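Local coordinates for centrosomal protein of 104 kDa (Homo sapiens, PDB 5LPH) that is required for ciliogenesis and for structural integrity at the ciliary tip, and interacts with tubulin, the part here being its TOG domain, at residues D45-T50 and L90-F95; L206-G211 and I245-R250; P261-N266 and T275-F280. All coordinates share one frame; numbering follows the deposited sequence.

Contact 1 (D45-T50 and L90-F95); sequences DVLGET and LRASVF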
# COMPACT_ATOMS: atom_id res chain seq x y z
N ASP A 45 7.71 -18.73 18.84
CA ASP A 45 8.34 -20.02 18.51
C ASP A 45 9.45 -19.89 17.47
O ASP A 45 10.49 -20.52 17.59
CB ASP A 45 7.29 -21.02 18.00
CG ASP A 45 6.42 -21.56 19.12
OD1 ASP A 45 6.96 -21.89 20.20
OD2 ASP A 45 5.20 -21.68 18.92
N VAL A 46 9.23 -19.03 16.47
CA VAL A 46 10.16 -18.90 15.34
C VAL A 46 11.32 -17.95 15.65
O VAL A 46 12.47 -18.25 15.34
CB VAL A 46 9.39 -18.41 14.09
CG1 VAL A 46 10.34 -18.15 12.92
CG2 VAL A 46 8.31 -19.42 13.70
N LEU A 47 11.01 -16.79 16.23
CA LEU A 47 12.01 -15.73 16.47
C LEU A 47 12.55 -15.68 17.90
O LEU A 47 13.57 -15.03 18.13
CB LEU A 47 11.40 -14.37 16.13
CG LEU A 47 10.82 -14.24 14.73
CD1 LEU A 47 10.14 -12.89 14.59
CD2 LEU A 47 11.89 -14.43 13.67
N GLY A 48 11.86 -16.33 18.84
CA GLY A 48 12.25 -16.32 20.25
C GLY A 48 11.51 -15.23 21.00
O GLY A 48 11.13 -14.20 20.42
N GLU A 49 11.31 -15.45 22.29
CA GLU A 49 10.56 -14.52 23.13
C GLU A 49 11.25 -13.17 23.31
O GLU A 49 10.58 -12.15 23.37
CB GLU A 49 10.28 -15.13 24.50
CG GLU A 49 9.28 -14.32 25.33
CD GLU A 49 8.87 -15.03 26.61
OE1 GLU A 49 7.72 -14.84 27.05
OE2 GLU A 49 9.70 -15.77 27.18
N THR A 50 12.58 -13.17 23.40
CA THR A 50 13.36 -11.95 23.63
C THR A 50 13.11 -10.91 22.54
O THR A 50 12.76 -9.76 22.83
CB THR A 50 14.88 -12.25 23.72
OG1 THR A 50 15.12 -13.11 24.84
CG2 THR A 50 15.71 -10.96 23.91
N LEU A 90 10.15 -15.93 7.51
CA LEU A 90 9.56 -14.86 6.71
C LEU A 90 8.19 -14.43 7.24
O LEU A 90 7.94 -13.23 7.36
CB LEU A 90 9.46 -15.28 5.24
CG LEU A 90 8.89 -14.26 4.26
CD1 LEU A 90 9.57 -14.38 2.90
CD2 LEU A 90 7.38 -14.39 4.08
N ARG A 91 7.33 -15.40 7.55
CA ARG A 91 5.97 -15.11 8.03
C ARG A 91 5.95 -14.45 9.41
O ARG A 91 5.12 -13.57 9.68
CB ARG A 91 5.09 -16.38 8.01
CG ARG A 91 4.72 -16.82 6.60
CD ARG A 91 3.76 -18.00 6.49
NE ARG A 91 3.80 -18.51 5.11
CZ ARG A 91 2.85 -18.30 4.20
NH1 ARG A 91 3.00 -18.80 2.98
NH2 ARG A 91 1.76 -17.62 4.50
N ALA A 92 6.87 -14.86 10.28
CA ALA A 92 7.00 -14.25 11.60
C ALA A 92 7.55 -12.82 11.51
O ALA A 92 7.11 -11.94 12.24
CB ALA A 92 7.91 -15.09 12.47
N SER A 93 8.50 -12.62 10.60
CA SER A 93 9.07 -11.30 10.36
C SER A 93 8.06 -10.33 9.76
O SER A 93 8.00 -9.17 10.16
CB SER A 93 10.31 -11.40 9.47
OG SER A 93 11.28 -12.20 10.11
N VAL A 94 7.25 -10.82 8.82
CA VAL A 94 6.17 -10.01 8.24
C VAL A 94 5.13 -9.62 9.29
O VAL A 94 4.60 -8.51 9.25
CB VAL A 94 5.53 -10.73 7.02
CG1 VAL A 94 4.24 -10.06 6.59
CG2 VAL A 94 6.51 -10.75 5.86
N PHE A 95 4.84 -10.54 10.22
CA PHE A 95 3.94 -10.25 11.35
C PHE A 95 4.44 -9.04 12.18
O PHE A 95 3.64 -8.17 12.55
CB PHE A 95 3.75 -11.50 12.23
CG PHE A 95 3.01 -11.24 13.52
CD1 PHE A 95 3.71 -10.91 14.68
CD2 PHE A 95 1.63 -11.33 13.58
CE1 PHE A 95 3.04 -10.66 15.87
CE2 PHE A 95 0.95 -11.08 14.77
CZ PHE A 95 1.66 -10.75 15.91
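In the all-helical TOG domain, built from HEAT-like helix pairs, the C-terminal turn of helix 41-47 packs against the middle of helix 83-100 through Val46, Leu47 and Ala92. The small side chain of Ala92 is consistent with the close approach of the backbones, Val46 CA to Ala92 CA 6.8 Å. The methyl CB of Ala92 is met by two consecutive side chains. From Val46 comes the CG1 branch, set anti to its own backbone N (chi1 176°), which reaches Ala92 CB at 3.9 Å. Leu47 lies alongside the same methyl, its branch point CG 3.8 Å from Ala92 CB. Both are van der Waals contacts of apolar groups; no hydrogen bond crosses between the segments. Leu47 also packs on Leu70 of helix 60-76, and Ser93 touches Leu70 and Leu74, so a third helix closes over this buried side. The Ser93 hydroxyl is satisfied within its own helix, by the carbonyl O of Thr89. Gly48, with positive phi (95°), leaves the helical conformation and sits at the N-cap position of helix 49-56. At the margin of the contact, Leu47 CD2 stands 4.2 Å from Ser93 OG.

Contact 2 (L206-G211 and I245-R250); sequences LLKDLG and ILDMYR
Leu207 and Met248, a selenomethionine in this crystal, make the apolar half of a two-part contact between helix 193-210 and helix 235-252, the latter in the second HEAT repeat. The CD2 branch of Leu207 meets the selenium atom SE of Met248 at 4.0 Å, the two side chains passing at a slant. Met248 reaches this place by folding: bends at chi2 (-75°) and chi3 (-75°) curl the chain so that SE comes nearer to the facing helix than its CB direction would suggest. The polar half lies one residue on from Leu207 and one back from Met248, where Lys208 and Asp247 approach at about a right angle. Lys208 NZ stands 3.8 Å from Asp247 OD2, a long salt bridge. The other oxygen of the carboxylate, OD1, pairs one turn onward with Arg250 NH1 at 2.8 Å, so Asp247 bridges two cations in a small network. The backbones are well separated, with Lys208 CA and Asp247 CA 9.8 Å apart, and side chains alone span the gap. Further out, Ile219 and Val222 of helix 219-229 pack on Met248, while Leu206 and Leu210 turn to helix 154-169, placing helix 193-210 between neighbours of the solenoid. Helix 193-210 gives way at Gly211, where phi becomes positive. The two cations would be expected to favour a charged Asp247 carboxylate; the short pair with Arg250 probably contributes more to holding it, so the Lys208 pair is probably a weaker, longer-range attraction beside the Leu207-Met248 packing.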
# COMPACT_ATOMS: atom_id res chain seq x y z
N LEU A 206 0.81 5.93 -10.48
CA LEU A 206 1.08 4.53 -10.88
C LEU A 206 0.35 4.11 -12.16
O LEU A 206 0.87 3.28 -12.91
CB LEU A 206 0.76 3.55 -9.75
CG LEU A 206 1.84 3.47 -8.67
CD1 LEU A 206 1.31 2.73 -7.46
CD2 LEU A 206 3.11 2.80 -9.20
N LEU A 207 -0.84 4.67 -12.39
CA LEU A 207 -1.54 4.51 -13.67
C LEU A 207 -0.68 4.98 -14.85
O LEU A 207 -0.58 4.29 -15.85
CB LEU A 207 -2.88 5.27 -13.63
CG LEU A 207 -3.82 5.26 -14.83
CD1 LEU A 207 -4.18 3.84 -15.23
CD2 LEU A 207 -5.08 6.05 -14.46
N LYS A 208 -0.06 6.15 -14.71
CA LYS A 208 0.87 6.68 -15.73
C LYS A 208 2.14 5.83 -15.88
O LYS A 208 2.62 5.65 -17.00
CB LYS A 208 1.22 8.15 -15.46
CG LYS A 208 0.00 9.06 -15.58
CD LYS A 208 0.23 10.44 -15.00
CE LYS A 208 -1.06 11.25 -15.00
NZ LYS A 208 -0.81 12.71 -15.22
N ASP A 209 2.66 5.29 -14.78
CA ASP A 209 3.88 4.46 -14.82
C ASP A 209 3.63 3.03 -15.33
O ASP A 209 4.45 2.50 -16.06
CB ASP A 209 4.55 4.40 -13.43
CG ASP A 209 4.99 5.76 -12.90
OD1 ASP A 209 5.22 6.70 -13.70
OD2 ASP A 209 5.09 5.90 -11.66
N LEU A 210 2.51 2.43 -14.92
CA LEU A 210 2.20 1.02 -15.23
C LEU A 210 1.22 0.80 -16.38
O LEU A 210 1.27 -0.25 -17.04
CB LEU A 210 1.62 0.33 -13.99
CG LEU A 210 2.51 0.24 -12.75
CD1 LEU A 210 1.72 -0.31 -11.57
CD2 LEU A 210 3.73 -0.63 -13.02
N GLY A 211 0.33 1.76 -16.61
CA GLY A 211 -0.64 1.68 -17.71
C GLY A 211 -1.73 0.66 -17.45
O GLY A 211 -1.96 0.27 -16.30
N ILE A 245 -10.69 11.39 -14.99
CA ILE A 245 -11.62 11.06 -16.07
C ILE A 245 -11.18 11.72 -17.39
O ILE A 245 -11.20 11.07 -18.44
CB ILE A 245 -13.08 11.44 -15.71
CG1 ILE A 245 -13.60 10.52 -14.60
CG2 ILE A 245 -14.00 11.33 -16.92
CD1 ILE A 245 -14.76 11.08 -13.82
N LEU A 246 -10.79 13.00 -17.33
CA LEU A 246 -10.29 13.72 -18.52
C LEU A 246 -9.00 13.09 -19.07
O LEU A 246 -8.85 12.98 -20.29
CB LEU A 246 -10.08 15.21 -18.23
CG LEU A 246 -11.31 16.06 -17.86
CD1 LEU A 246 -10.89 17.47 -17.49
CD2 LEU A 246 -12.33 16.10 -18.99
N ASP A 247 -8.08 12.69 -18.19
CA ASP A 247 -6.85 11.98 -18.59
C ASP A 247 -7.14 10.64 -19.27
O ASP A 247 -6.45 10.27 -20.22
CB ASP A 247 -5.91 11.75 -17.40
CG ASP A 247 -5.15 13.01 -16.98
OD1 ASP A 247 -5.18 14.04 -17.70
OD2 ASP A 247 -4.49 12.98 -15.92
N MSE A 248 -8.16 9.93 -18.79
CA MSE A 248 -8.56 8.64 -19.39
C MSE A 248 -9.21 8.83 -20.74
O MSE A 248 -9.12 7.94 -21.59
CB MSE A 248 -9.51 7.88 -18.47
CG MSE A 248 -8.80 7.40 -17.20
SE MSE A 248 -7.63 5.85 -17.57
CE MSE A 248 -9.04 4.50 -17.73
N TYR A 249 -9.86 9.97 -20.95
CA TYR A 249 -10.44 10.32 -22.25
C TYR A 249 -9.37 10.64 -23.30
O TYR A 249 -9.51 10.25 -24.45
CB TYR A 249 -11.42 11.49 -22.11
CG TYR A 249 -12.24 11.74 -23.36
CD1 TYR A 249 -13.23 10.84 -23.75
CD2 TYR A 249 -12.02 12.86 -24.15
CE1 TYR A 249 -13.98 11.05 -24.90
CE2 TYR A 249 -12.77 13.09 -25.30
CZ TYR A 249 -13.75 12.18 -25.67
OH TYR A 249 -14.49 12.38 -26.81
N ARG A 250 -8.31 11.35 -22.89
CA ARG A 250 -7.15 11.62 -23.77
C ARG A 250 -6.46 10.34 -24.28
O ARG A 250 -5.97 10.30 -25.41
CB ARG A 250 -6.10 12.49 -23.07
CG ARG A 250 -6.51 13.94 -22.85
CD ARG A 250 -5.32 14.77 -22.36
NE ARG A 250 -5.70 16.12 -21.93
CZ ARG A 250 -6.14 16.47 -20.72
NH1 ARG A 250 -6.29 15.58 -19.74
NH2 ARG A 250 -6.44 17.74 -20.48

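Contact 3 (P261-N266 and T275-F280); sequences PPDDSN and TIFEGF
Phe277, on the last helix of the TOG domain's helical array, is covered on one face and met at its edge by the run Pro261-Pro262-Asp263 of the loop that leads from helix 235-252 to helix 271-283. The main interaction is a CH-pi contact: Asp263 CA sits over one face of the Phe277 ring, 4.2 Å from its centroid and only 8° off the ring normal. The Asp263 side chain continues across the same ring. With CG anti to the backbone N (chi1 -161°), its carboxylate is carried back over the root of the phenylalanine and stacks with the ring, the two planes 25° apart. Asp263 CG is 3.7 Å from Phe277 CD1, and Asp263 OD1 lies 3.7 Å from Phe277 CB. OD1 of Asp263 also forms a salt bridge with Arg268 NH2, which would help to hold the carboxylate in place, and both Arg268 and Thr267 touch the phenylalanine. Hydrogen bonds keep the loop itself in shape. Asp264 OD1 accepts from Asn266 N at 2.9 Å, an Asx turn, and the carbonyl O of Pro262 is bound by Thr267 OG1. Phe280, one turn on, stacks with Tyr249 of helix 235-252 and also touches Leu260 of the loop. Two loop carbonyls approach the Phe277 ring as well: Pro262 O obliquely, 4.2 Å from Phe277 CZ, and Pro261 O at the edge, near the ring plane, 3.4 Å from Phe277 CZ.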
# COMPACT_ATOMS: atom_id res chain seq x y z
N PRO A 261 -22.82 8.92 -17.49
CA PRO A 261 -24.15 9.23 -18.02
C PRO A 261 -24.11 9.79 -19.46
O PRO A 261 -23.02 10.04 -19.99
CB PRO A 261 -24.69 10.28 -17.04
CG PRO A 261 -23.88 10.12 -15.80
CD PRO A 261 -22.53 9.68 -16.26
N PRO A 262 -25.29 9.98 -20.10
CA PRO A 262 -25.29 10.46 -21.48
C PRO A 262 -25.05 11.97 -21.59
O PRO A 262 -25.44 12.73 -20.69
CB PRO A 262 -26.70 10.09 -21.97
CG PRO A 262 -27.54 10.14 -20.74
CD PRO A 262 -26.65 9.84 -19.56
N ASP A 263 -24.42 12.38 -22.69
CA ASP A 263 -24.06 13.79 -22.92
C ASP A 263 -25.28 14.60 -23.38
O ASP A 263 -25.63 14.62 -24.57
CB ASP A 263 -22.91 13.89 -23.94
CG ASP A 263 -22.18 15.24 -23.90
OD1 ASP A 263 -22.72 16.23 -23.36
OD2 ASP A 263 -21.05 15.30 -24.43
N ASP A 264 -25.94 15.26 -22.43
CA ASP A 264 -27.03 16.20 -22.77
C ASP A 264 -27.24 17.23 -21.66
O ASP A 264 -26.67 17.12 -20.56
CB ASP A 264 -28.35 15.47 -23.17
CG ASP A 264 -29.03 14.78 -22.00
OD1 ASP A 264 -29.49 15.48 -21.09
OD2 ASP A 264 -29.17 13.53 -22.01
N SER A 265 -28.05 18.23 -21.97
CA SER A 265 -28.24 19.39 -21.10
C SER A 265 -28.92 19.11 -19.75
O SER A 265 -28.76 19.90 -18.81
CB SER A 265 -28.99 20.50 -21.85
OG SER A 265 -30.24 20.03 -22.34
N ASN A 266 -29.68 18.02 -19.65
CA ASN A 266 -30.24 17.57 -18.36
C ASN A 266 -29.17 16.98 -17.43
O ASN A 266 -29.20 17.21 -16.22
CB ASN A 266 -31.37 16.56 -18.57
CG ASN A 266 -32.16 16.26 -17.31
OD1 ASN A 266 -32.12 17.00 -16.32
ND2 ASN A 266 -32.90 15.16 -17.34
N THR A 275 -18.34 20.22 -16.45
CA THR A 275 -16.88 20.33 -16.60
C THR A 275 -16.28 19.16 -17.38
O THR A 275 -15.39 19.35 -18.22
CB THR A 275 -16.18 20.42 -15.23
OG1 THR A 275 -16.88 21.31 -14.36
CG2 THR A 275 -14.72 20.89 -15.38
N ILE A 276 -16.77 17.95 -17.10
CA ILE A 276 -16.30 16.73 -17.77
C ILE A 276 -16.64 16.75 -19.26
O ILE A 276 -15.76 16.56 -20.10
CB ILE A 276 -16.87 15.46 -17.10
CG1 ILE A 276 -16.26 15.27 -15.71
CG2 ILE A 276 -16.61 14.21 -17.94
CD1 ILE A 276 -17.05 14.37 -14.78
N PHE A 277 -17.91 16.99 -19.58
CA PHE A 277 -18.39 16.89 -20.97
C PHE A 277 -17.88 18.00 -21.88
O PHE A 277 -17.56 17.74 -23.04
CB PHE A 277 -19.92 16.76 -21.03
CG PHE A 277 -20.44 15.44 -20.53
CD1 PHE A 277 -20.00 14.24 -21.09
CD2 PHE A 277 -21.39 15.39 -19.50
CE1 PHE A 277 -20.48 13.02 -20.63
CE2 PHE A 277 -21.87 14.17 -19.04
CZ PHE A 277 -21.42 12.99 -19.60
N GLU A 278 -17.80 19.24 -21.38
CA GLU A 278 -17.14 20.32 -22.14
C GLU A 278 -15.61 20.17 -22.10
O GLU A 278 -14.92 20.69 -22.97
CB GLU A 278 -17.61 21.72 -21.72
CG GLU A 278 -17.12 22.25 -20.38
CD GLU A 278 -17.71 23.60 -20.02
OE1 GLU A 278 -17.11 24.35 -19.21
OE2 GLU A 278 -18.80 23.93 -20.54
N GLY A 279 -15.11 19.45 -21.09
CA GLY A 279 -13.74 18.94 -21.11
C GLY A 279 -13.49 17.98 -22.26
O GLY A 279 -12.49 18.11 -22.96
N PHE A 280 -14.40 17.03 -22.47
CA PHE A 280 -14.32 16.11 -23.62
C PHE A 280 -14.40 16.87 -24.95
O PHE A 280 -13.66 16.56 -25.89
CB PHE A 280 -15.43 15.05 -23.60
CG PHE A 280 -15.34 14.04 -22.47
CD1 PHE A 280 -14.21 13.92 -21.65
CD2 PHE A 280 -16.41 13.18 -22.25
CE1 PHE A 280 -14.17 12.97 -20.64
CE2 PHE A 280 -16.37 12.23 -21.24
CZ PHE A 280 -15.25 12.13 -20.43

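How the contacts relate
Contacts 2 and 3 are neighbours at the C-terminal end of the domain, their centres 20 Å apart; contact 1 lies on the opposite side of the chain's centre, its centre about 41 and 56 Å from theirs. Helix 235-252 joins the two neighbours: one side faces helix 193-210, while others of its residues pack on helix 271-283, with Leu246 CD2 3.8 Å from Gly279 CA. Contact 1 is largely buried and held by aliphatic packing without hydrogen bonds. Contact 2, partly buried, pairs a hydrophobic touch with charges toward its exposed margin. In contact 3, also partly buried, an irregular loop replaces a second helix, and its carboxylate and backbone carbonyls meet a buried aromatic ring.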